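Long-range contact in Alr3790 protein (Anabaena sp., PDB 3HIX), which is of unknown function but contains a rhodanese-like domain, a fold often associated with sulfur transfer: residues A[55-60]-A[78-83]. Residues are numbered along the deposited sequence; the frame is centred on the assembly and turned at random.
Sequences IYVYGA and EHVSEL
Strands 55-58 and 80-82 pair in parallel as the two strands of a beta-alpha-beta crossover of the rhodanese-like domain, with helix 62-74 between them in sequence and 80-82 at the margin of the four-stranded sheet. The backbone ladder starts with Ile55 N donating to His79 O (2.8 Å); Ile55 O then accepts Ser81 N, Val57 N donates to Ser81 O, and Val57 O takes Leu83 N at 3.0 Å. On the face packed against helix 62-74, Val57 CG1 meets Val80 CG1 at 4.1 Å, while Val69 and Leu72 touch Val57. Tyr56 and Ser81 share the opposite face. A chi1 of -69° sets Tyr56 CG anti to the carbonyl carbon, and the ring lies against Ser81, CE1 3.9 Å from Ser81 CB; the modelled OG, too close to the ring, is doubtful. Leu83 CD2 comes obliquely to the ring, 4.2 Å from Tyr56 CD1, while Leu83 CB packs on Tyr58 CB. Phe14 stacks edge-to-face with Tyr56. An alanine in place of Tyr56 would probably leave Ser81 CB and Leu83 CD2 without the ring, and Phe14 without its edge-to-face partner. A water donates to Ile55 O and lies 2.9 Å from Ser81 OG.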
loop_
_atom_site.group_PDB
_atom_site.type_symbol
_atom_site.label_atom_id
_atom_site.label_comp_id
_atom_site.label_asym_id
_atom_site.label_seq_id
_atom_site.Cartn_x
_atom_site.Cartn_y
_atom_site.Cartn_z
ATOM N N ILE A 55 7.715 1.501 -7.002
ATOM C CA ILE A 55 6.606 1.196 -6.112
ATOM C C ILE A 55 6.708 1.963 -4.807
ATOM O O ILE A 55 7.779 2.074 -4.212
ATOM C CB ILE A 55 6.557 -0.318 -5.810
ATOM C CG1 ILE A 55 6.374 -1.087 -7.120
ATOM C CG2 ILE A 55 5.417 -0.633 -4.856
ATOM C CD1 ILE A 55 6.537 -2.580 -6.989
ATOM N N TYR A 56 5.582 2.505 -4.370
ATOM C CA TYR A 56 5.537 3.256 -3.136
ATOM C C TYR A 56 4.512 2.572 -2.250
ATOM O O TYR A 56 3.371 2.341 -2.652
ATOM C CB TYR A 56 5.194 4.709 -3.447
ATOM C CG TYR A 56 6.343 5.381 -4.167
ATOM C CD1 TYR A 56 7.229 6.214 -3.484
ATOM C CD2 TYR A 56 6.613 5.089 -5.505
ATOM C CE1 TYR A 56 8.363 6.734 -4.116
ATOM C CE2 TYR A 56 7.743 5.597 -6.144
ATOM C CZ TYR A 56 8.614 6.416 -5.444
ATOM O OH TYR A 56 9.752 6.889 -6.061
ATOM N N VAL A 57 4.945 2.210 -1.051
ATOM C CA VAL A 57 4.075 1.503 -0.134
ATOM C C VAL A 57 3.820 2.224 1.171
ATOM O O VAL A 57 4.657 2.990 1.658
ATOM C CB VAL A 57 4.661 0.116 0.216
ATOM C CG1 VAL A 57 5.064 -0.619 -1.045
ATOM C CG2 VAL A 57 5.850 0.281 1.120
ATOM N N TYR A 58 2.644 1.967 1.728
ATOM C CA TYR A 58 2.270 2.522 3.011
ATOM C C TYR A 58 1.395 1.493 3.699
ATOM O O TYR A 58 0.628 0.773 3.058
ATOM C CB TYR A 58 1.536 3.878 2.861
ATOM C CG TYR A 58 0.121 3.829 2.319
ATOM C CD1 TYR A 58 -0.978 3.834 3.180
ATOM C CD2 TYR A 58 -0.122 3.841 0.948
ATOM C CE1 TYR A 58 -2.286 3.861 2.685
ATOM C CE2 TYR A 58 -1.423 3.864 0.442
ATOM C CZ TYR A 58 -2.497 3.873 1.314
ATOM O OH TYR A 58 -3.775 3.877 0.814
ATOM N N GLY A 59 1.567 1.384 5.007
ATOM C CA GLY A 59 0.777 0.459 5.788
ATOM C C GLY A 59 0.318 1.234 7.004
ATOM O O GLY A 59 0.336 2.460 6.990
ATOM N N ALA A 60 -0.084 0.528 8.053
ATOM C CA ALA A 60 -0.545 1.167 9.277
ATOM C C ALA A 60 0.591 1.278 10.283
ATOM O O ALA A 60 0.702 0.461 11.197
ATOM C CB ALA A 60 -1.687 0.365 9.865
ATOM N N GLU A 78 13.191 -3.996 -7.636
ATOM C CA GLU A 78 14.315 -3.062 -7.647
ATOM C C GLU A 78 14.088 -1.678 -7.039
ATOM O O GLU A 78 15.028 -1.080 -6.520
ATOM C CB GLU A 78 14.840 -2.920 -9.090
ATOM C CG GLU A 78 15.921 -1.863 -9.287
ATOM C CD GLU A 78 16.369 -1.720 -10.742
ATOM O OE1 GLU A 78 15.590 -2.067 -11.655
ATOM O OE2 GLU A 78 17.500 -1.242 -10.974
ATOM N N HIS A 79 12.861 -1.168 -7.093
ATOM C CA HIS A 79 12.579 0.161 -6.547
ATOM C C HIS A 79 11.333 0.225 -5.670
ATOM O O HIS A 79 10.218 0.435 -6.156
ATOM C CB HIS A 79 12.461 1.158 -7.696
ATOM C CG HIS A 79 13.701 1.250 -8.527
ATOM N ND1 HIS A 79 13.682 1.220 -9.905
ATOM C CD2 HIS A 79 15.005 1.333 -8.173
ATOM C CE1 HIS A 79 14.919 1.277 -10.362
ATOM N NE2 HIS A 79 15.741 1.345 -9.331
ATOM N N VAL A 80 11.539 0.048 -4.368
ATOM C CA VAL A 80 10.454 0.070 -3.404
ATOM C C VAL A 80 10.790 1.086 -2.341
ATOM O O VAL A 80 11.844 1.011 -1.713
ATOM C CB VAL A 80 10.278 -1.307 -2.729
ATOM C CG1 VAL A 80 9.013 -1.315 -1.862
ATOM C CG2 VAL A 80 10.210 -2.403 -3.794
ATOM N N SER A 81 9.905 2.053 -2.146
ATOM C CA SER A 81 10.138 3.075 -1.140
ATOM C C SER A 81 8.920 3.225 -0.251
ATOM O O SER A 81 7.813 2.826 -0.613
ATOM C CB SER A 81 10.492 4.406 -1.805
ATOM O OG SER A 81 9.599 4.685 -2.859
ATOM N N GLU A 82 9.149 3.795 0.923
ATOM C CA GLU A 82 8.120 3.995 1.923
ATOM C C GLU A 82 7.504 5.395 1.856
ATOM O O GLU A 82 8.192 6.372 1.561
ATOM C CB GLU A 82 8.751 3.782 3.305
ATOM C CG GLU A 82 9.558 2.488 3.394
ATOM C CD GLU A 82 10.881 2.641 4.122
ATOM O OE1 GLU A 82 10.930 2.375 5.342
ATOM O OE2 GLU A 82 11.874 3.032 3.468
ATOM N N LEU A 83 6.199 5.482 2.091
ATOM C CA LEU A 83 5.540 6.778 2.156
ATOM C C LEU A 83 5.431 7.012 3.654
ATOM O O LEU A 83 4.497 6.530 4.301
ATOM C CB LEU A 83 4.145 6.746 1.532
ATOM C CG LEU A 83 4.053 6.721 0.005
ATOM C CD1 LEU A 83 2.585 6.683 -0.382
ATOM C CD2 LEU A 83 4.737 7.958 -0.608
HETATM O O HOH W 1 10.213 3.445 -5.357
#